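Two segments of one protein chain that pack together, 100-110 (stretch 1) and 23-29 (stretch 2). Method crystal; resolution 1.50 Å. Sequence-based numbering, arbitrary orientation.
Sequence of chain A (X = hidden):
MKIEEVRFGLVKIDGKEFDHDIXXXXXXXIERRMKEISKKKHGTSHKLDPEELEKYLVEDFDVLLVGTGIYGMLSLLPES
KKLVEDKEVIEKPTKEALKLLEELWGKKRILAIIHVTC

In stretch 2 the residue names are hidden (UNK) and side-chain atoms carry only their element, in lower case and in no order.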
ATOM      1  N   LEU A 100       2.306  -9.690  -6.978  1.00  3.82           N
ATOM      2  CA  LEU A 100       2.696 -10.483  -5.814  1.00  5.99           C
ATOM      3  C   LEU A 100       1.536 -10.547  -4.811  1.00  4.91           C
ATOM      4  O   LEU A 100       1.329 -11.572  -4.165  1.00  5.86           O
ATOM      5  CB  LEU A 100       3.932  -9.882  -5.137  1.00  6.56           C
ATOM      6  CG  LEU A 100       4.469 -10.632  -3.917  1.00  9.34           C
ATOM      7  CD1 LEU A 100       4.963 -12.023  -4.319  1.00 10.60           C
ATOM      8  CD2 LEU A 100       5.617  -9.829  -3.320  1.00 10.66           C
ATOM      9  N   LEU A 101       0.780  -9.457  -4.675  1.00  3.83           N
ATOM     10  CA  LEU A 101      -0.364  -9.456  -3.762  1.00  5.46           C
ATOM     11  C   LEU A 101      -1.355 -10.539  -4.200  1.00  7.62           C
ATOM     12  O   LEU A 101      -1.891 -11.289  -3.385  1.00  6.52           O
ATOM     13  CB  LEU A 101      -1.057  -8.091  -3.774  1.00  3.50           C
ATOM     14  CG  LEU A 101      -2.223  -7.949  -2.789  1.00  4.71           C
ATOM     15  CD1 LEU A 101      -1.715  -8.072  -1.353  1.00  7.21           C
ATOM     16  CD2 LEU A 101      -2.907  -6.598  -3.003  1.00  5.50           C
ATOM     17  N   GLU A 102      -1.603 -10.605  -5.500  1.00  4.66           N
ATOM     18  CA  GLU A 102      -2.494 -11.611  -6.052  1.00  6.69           C
ATOM     19  C   GLU A 102      -1.968 -13.015  -5.741  1.00  7.20           C
ATOM     20  O   GLU A 102      -2.736 -13.907  -5.369  1.00  7.76           O
ATOM     21  CB  GLU A 102      -2.585 -11.410  -7.562  1.00  6.33           C
ATOM     22  CG  GLU A 102      -3.381 -12.456  -8.305  1.00  9.00           C
ATOM     23  CD  GLU A 102      -3.347 -12.207  -9.795  1.00 10.75           C
ATOM     24  OE1 GLU A 102      -2.335 -12.570 -10.436  1.00 12.02           O
ATOM     25  OE2 GLU A 102      -4.322 -11.626 -10.323  1.00 13.92           O
ATOM     26  N   GLU A 103      -0.658 -13.199  -5.892  1.00  6.38           N
ATOM     27  CA  GLU A 103      -0.026 -14.488  -5.649  1.00  6.47           C
ATOM     28  C   GLU A 103      -0.124 -14.932  -4.183  1.00  7.57           C
ATOM     29  O   GLU A 103      -0.390 -16.096  -3.894  1.00 10.89           O
ATOM     30  CB  GLU A 103       1.441 -14.412  -6.080  1.00  6.03           C
ATOM     31  CG  GLU A 103       2.200 -15.717  -5.983  1.00  9.63           C
ATOM     32  CD  GLU A 103       3.680 -15.539  -6.233  1.00 10.05           C
ATOM     33  OE1 GLU A 103       4.055 -14.764  -7.140  1.00 11.74           O
ATOM     34  OE2 GLU A 103       4.475 -16.180  -5.524  1.00 11.51           O
ATOM     35  N   LEU A 104       0.072 -13.993  -3.260  1.00  6.35           N
ATOM     36  CA  LEU A 104       0.048 -14.302  -1.830  1.00  6.52           C
ATOM     37  C   LEU A 104      -1.321 -14.265  -1.158  1.00  7.24           C
ATOM     38  O   LEU A 104      -1.503 -14.817  -0.071  1.00  9.52           O
ATOM     39  CB  LEU A 104       0.978 -13.339  -1.088  1.00  7.42           C
ATOM     40  CG  LEU A 104       2.435 -13.249  -1.551  1.00 10.43           C
ATOM     41  CD1 LEU A 104       3.146 -12.143  -0.769  1.00  9.78           C
ATOM     42  CD2 LEU A 104       3.136 -14.580  -1.338  1.00 13.02           C
ATOM     43  N   TRP A 105      -2.288 -13.623  -1.794  1.00  8.03           N
ATOM     44  CA  TRP A 105      -3.595 -13.497  -1.178  1.00  7.83           C
ATOM     45  C   TRP A 105      -4.251 -14.819  -0.816  1.00  8.04           C
ATOM     46  O   TRP A 105      -4.232 -15.779  -1.590  1.00 11.51           O
ATOM     47  CB  TRP A 105      -4.524 -12.686  -2.084  1.00  6.78           C
ATOM     48  CG  TRP A 105      -5.715 -12.137  -1.358  1.00  5.13           C
ATOM     49  CD1 TRP A 105      -6.956 -12.709  -1.257  1.00  7.96           C
ATOM     50  CD2 TRP A 105      -5.769 -10.922  -0.601  1.00  5.23           C
ATOM     51  NE1 TRP A 105      -7.778 -11.921  -0.482  1.00  8.03           N
ATOM     52  CE2 TRP A 105      -7.073 -10.822  -0.061  1.00  5.90           C
ATOM     53  CE3 TRP A 105      -4.837  -9.909  -0.316  1.00  5.96           C
ATOM     54  CZ2 TRP A 105      -7.476  -9.740   0.736  1.00  8.65           C
ATOM     55  CZ3 TRP A 105      -5.234  -8.839   0.473  1.00  6.09           C
ATOM     56  CH2 TRP A 105      -6.545  -8.765   0.996  1.00  5.13           C
ATOM     57  N   GLY A 106      -4.827 -14.865   0.376  1.00  9.45           N
ATOM     58  CA  GLY A 106      -5.519 -16.068   0.790  1.00  8.26           C
ATOM     59  C   GLY A 106      -4.866 -16.878   1.878  1.00 13.36           C
ATOM     60  O   GLY A 106      -5.517 -17.715   2.502  1.00 15.01           O
ATOM     61  N   LYS A 107      -3.580 -16.659   2.103  1.00 12.44           N
ATOM     62  CA  LYS A 107      -2.912 -17.391   3.158  1.00 15.69           C
ATOM     63  C   LYS A 107      -2.569 -16.443   4.287  1.00 14.35           C
ATOM     64  O   LYS A 107      -3.297 -16.375   5.285  1.00 16.10           O
ATOM     65  CB  LYS A 107      -1.689 -18.115   2.599  1.00 13.74           C
ATOM     66  CG  LYS A 107      -2.107 -19.419   1.909  1.00 22.95           C
ATOM     67  CD  LYS A 107      -0.950 -20.205   1.313  1.00 20.80           C
ATOM     68  CE  LYS A 107      -1.436 -21.579   0.857  1.00 27.09           C
ATOM     69  NZ  LYS A 107      -0.409 -22.331   0.082  1.00 31.01           N
ATOM     70  N   LYS A 108      -1.493 -15.686   4.134  1.00 11.27           N
ATOM     71  CA  LYS A 108      -1.124 -14.743   5.173  1.00  8.68           C
ATOM     72  C   LYS A 108      -2.067 -13.546   5.120  1.00  7.50           C
ATOM     73  O   LYS A 108      -2.701 -13.275   4.092  1.00  9.72           O
ATOM     74  CB  LYS A 108       0.318 -14.269   4.984  1.00 10.95           C
ATOM     75  CG  LYS A 108       1.370 -15.340   5.260  1.00 11.52           C
ATOM     76  CD  LYS A 108       2.731 -14.933   4.713  1.00 14.08           C
ATOM     77  CE  LYS A 108       3.778 -16.006   4.992  1.00 17.32           C
ATOM     78  NZ  LYS A 108       5.100 -15.643   4.408  1.00 20.37           N
ATOM     79  N   ARG A 109      -2.162 -12.839   6.241  1.00  7.35           N
ATOM     80  CA  ARG A 109      -3.000 -11.658   6.328  1.00  7.02           C
ATOM     81  C   ARG A 109      -2.147 -10.504   5.828  1.00  5.88           C
ATOM     82  O   ARG A 109      -1.114 -10.172   6.408  1.00  7.76           O
ATOM     83  CB  ARG A 109      -3.438 -11.443   7.768  1.00  6.32           C
ATOM     84  CG  ARG A 109      -4.294 -12.587   8.279  1.00  9.21           C
ATOM     85  CD  ARG A 109      -4.489 -12.505   9.768  1.00 18.78           C
ATOM     86  NE  ARG A 109      -3.213 -12.645  10.459  1.00 20.01           N
ATOM     87  CZ  ARG A 109      -3.065 -12.582  11.777  1.00 24.48           C
ATOM     88  NH1 ARG A 109      -4.120 -12.377  12.555  1.00 22.18           N
ATOM     89  NH2 ARG A 109      -1.861 -12.728  12.315  1.00 25.53           N
ATOM     90  N   ILE A 110      -2.587  -9.899   4.734  1.00  6.25           N
ATOM     91  CA  ILE A 110      -1.830  -8.832   4.117  1.00  5.25           C
ATOM     92  C   ILE A 110      -2.485  -7.462   4.109  1.00  5.04           C
ATOM     93  O   ILE A 110      -3.647  -7.318   3.712  1.00  5.29           O
ATOM     94  CB  ILE A 110      -1.515  -9.206   2.655  1.00  8.21           C
ATOM     95  CG1 ILE A 110      -0.939 -10.624   2.591  1.00 10.15           C
ATOM     96  CG2 ILE A 110      -0.530  -8.225   2.072  1.00  7.62           C
ATOM     97  CD1 ILE A 110      -0.919 -11.209   1.192  1.00 13.94           C
ATOM     98  N   UNK A  23      -5.544   1.704   0.044  1.00  3.86           N
ATOM     99  CA  UNK A  23      -5.099   0.809   1.092  1.00  3.08           C
ATOM    100  C   UNK A  23      -6.051  -0.387   1.043  1.00  4.29           C
ATOM    101  O   UNK A  23      -7.273  -0.222   1.043  1.00  4.38           O
ATOM    102  c   UNK A  23      -4.247   2.674   2.526  1.00  5.74           C
ATOM    103  c   UNK A  23      -4.781   0.480   3.574  1.00  5.37           C
ATOM    104  c   UNK A  23      -5.173   1.475   2.487  1.00  4.15           C
ATOM    105  N   UNK A  24      -5.489  -1.585   0.936  1.00  4.44           N
ATOM    106  CA  UNK A  24      -6.282  -2.802   0.907  1.00  3.45           C
ATOM    107  C   UNK A  24      -5.982  -3.520   2.219  1.00  3.69           C
ATOM    108  O   UNK A  24      -4.837  -3.908   2.482  1.00  3.99           O
ATOM    109  c   UNK A  24      -6.748  -4.977  -0.251  1.00  6.19           C
ATOM    110  c   UNK A  24      -6.071  -2.960  -1.598  1.00  4.55           C
ATOM    111  c   UNK A  24      -5.895  -3.716  -0.274  1.00  4.42           C
ATOM    112  c   UNK A  24      -5.414  -3.642  -2.799  1.00  6.72           C
ATOM    113  N   UNK A  25      -7.004  -3.655   3.055  1.00  4.54           N
ATOM    114  CA  UNK A  25      -6.868  -4.323   4.342  1.00  4.81           C
ATOM    115  C   UNK A  25      -6.912  -5.839   4.188  1.00  5.19           C
ATOM    116  O   UNK A  25      -7.392  -6.354   3.185  1.00  5.19           O
ATOM    117  c   UNK A  25      -6.934  -2.061   6.712  1.00  8.28           C
ATOM    118  c   UNK A  25      -7.980  -3.835   5.270  1.00  5.52           C
ATOM    119  c   UNK A  25      -6.644  -0.747   7.020  1.00  9.62           C
ATOM    120  c   UNK A  25      -8.330  -1.355   4.899  1.00  6.13           C
ATOM    121  c   UNK A  25      -7.190   0.270   6.270  1.00  9.49           C
ATOM    122  o   UNK A  25      -6.866   1.568   6.599  1.00 13.48           O
ATOM    123  c   UNK A  25      -8.039  -0.014   5.202  1.00  9.21           C
ATOM    124  c   UNK A  25      -7.772  -2.393   5.651  1.00  8.68           C
ATOM    125  N   UNK A  26      -6.397  -6.580   5.187  1.00  5.19           N
ATOM    126  CA  UNK A  26      -6.383  -8.049   5.150  1.00  6.64           C
ATOM    127  C   UNK A  26      -7.720  -8.689   4.801  1.00  6.22           C
ATOM    128  O   UNK A  26      -7.757  -9.739   4.155  1.00  7.10           O
ATOM    129  c   UNK A  26      -5.702  -6.082   6.388  1.00  4.28           C
ATOM    130  c   UNK A  26      -5.922  -8.426   6.558  1.00  5.46           C
ATOM    131  c   UNK A  26      -4.998  -7.320   6.903  1.00  6.43           C
ATOM    132  N   UNK A  27      -8.805  -8.063   5.251  1.00  5.52           N
ATOM    133  CA  UNK A  27     -10.164  -8.544   5.004  1.00  4.36           C
ATOM    134  C   UNK A  27     -10.628  -8.286   3.586  1.00  5.90           C
ATOM    135  O   UNK A  27     -11.664  -8.799   3.175  1.00  7.43           O
ATOM    136  c   UNK A  27     -11.152  -7.842   5.934  1.00  4.89           C
ATOM    137  o   UNK A  27     -11.158  -6.441   5.677  1.00  8.31           O
ATOM    138  N   UNK A  28      -9.891  -7.463   2.850  1.00  4.64           N
ATOM    139  CA  UNK A  28     -10.305  -7.150   1.495  1.00  5.11           C
ATOM    140  C   UNK A  28     -11.002  -5.803   1.416  1.00  5.23           C
ATOM    141  O   UNK A  28     -11.368  -5.357   0.330  1.00  6.46           O
ATOM    142  N   UNK A  29     -11.215  -5.158   2.562  1.00  6.49           N
ATOM    143  CA  UNK A  29     -11.831  -3.834   2.560  1.00  6.55           C
ATOM    144  C   UNK A  29     -10.834  -2.889   1.891  1.00  6.09           C
ATOM    145  O   UNK A  29      -9.622  -3.013   2.082  1.00  6.04           O
ATOM    146  n   UNK A  29     -15.457  -5.451   8.595  1.00 38.78           N
ATOM    147  n   UNK A  29     -13.766  -3.930   8.902  1.00 40.79           N
ATOM    148  c   UNK A  29     -14.526  -4.654   8.092  1.00 34.90           C
ATOM    149  c   UNK A  29     -13.354  -3.750   6.119  1.00 21.50           C
ATOM    150  c   UNK A  29     -12.101  -3.366   3.988  1.00 10.28           C
ATOM    151  c   UNK A  29     -13.231  -4.118   4.658  1.00 18.96           C
ATOM    152  n   UNK A  29     -14.352  -4.586   6.775  1.00 30.56           N
TER
HETATM  153  O   HOH W   1      -5.154 -10.602   3.405  1.00 10.34           O

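Position 23 carries three side-chain carbons, one bonded to CA and bearing the other two. It lies in a strand and touches nothing on stretch 1. The fork at the first carbon, with two short arms, identifies Val23.

Position 24 has four side-chain carbons. The chain forks at the first, and one arm is two carbons long. CA-to-CB points toward stretch 1, and carbons of this side chain approach Leu101 and Trp105. This is Ile24. Its CD1 lies 3.9 Å from Leu101 CD2, and its CG2 lies 4.0 Å from Trp105 CH2.

Position 25 has one carbon leading to a ring of six carbons, which bears one oxygen. CA-to-CB points away from stretch 1. The residue is Tyr25. Its backbone makes the contact instead: Tyr25 O sits 3.4 Å from Trp105 CH2, at the edge of the indole and near its plane.

Position 26 has three carbons that close a ring onto the backbone N. CB is 4.1 Å from Arg109 CB. Only proline has this ring, so this is Pro26. Its N is 3.2 Å from Ile110 O but has no hydrogen to share. Pro26 CA also lies 3.2 Å from Ile110 O, in a CA-H...O contact.

Position 27 has one carbon and one oxygen. CA-to-CB points away from stretch 1. This is Ser27. Its OG accepts a weak hydrogen bond from the backbone N of position 29, at 3.4 Å.

Position 28 has no side-chain atoms, so it is Gly28. Its phi of 100° would jam a CB against the preceding carbonyl O. Gly28 CA is 3.9 Å from Trp105 CZ2. Gly28 N donates to Tyr25 O at 2.8 Å, within the type I turn from Tyr25 to Gly28.

Position 29 has three carbons, a nitrogen, then a carbon carrying two more nitrogens. It makes no contact with stretch 1. The guanidinium group identifies Arg29. Its backbone O accepts from Tyr25 N at 2.9 Å.

The contact rests on packing, with no direct hydrogen bond between the stretches. Trp105, the first residue to leave the helix, extends its ring to the turn, where CZ2 comes within 3.4 Å of Pro26 O. Leu101, one helical turn earlier, packs on Ile24. Pro26 and Ile110 form the closest backbone approach, with their CA atoms 4.7 Å apart. A water bridges them, donating to Pro26 O at 2.8 Å and accepting from Ile110 N at 3.0 Å. The water thus satisfies two backbone groups that do not bond each other directly.

Stretch 2 (23-29) VIYPSGR
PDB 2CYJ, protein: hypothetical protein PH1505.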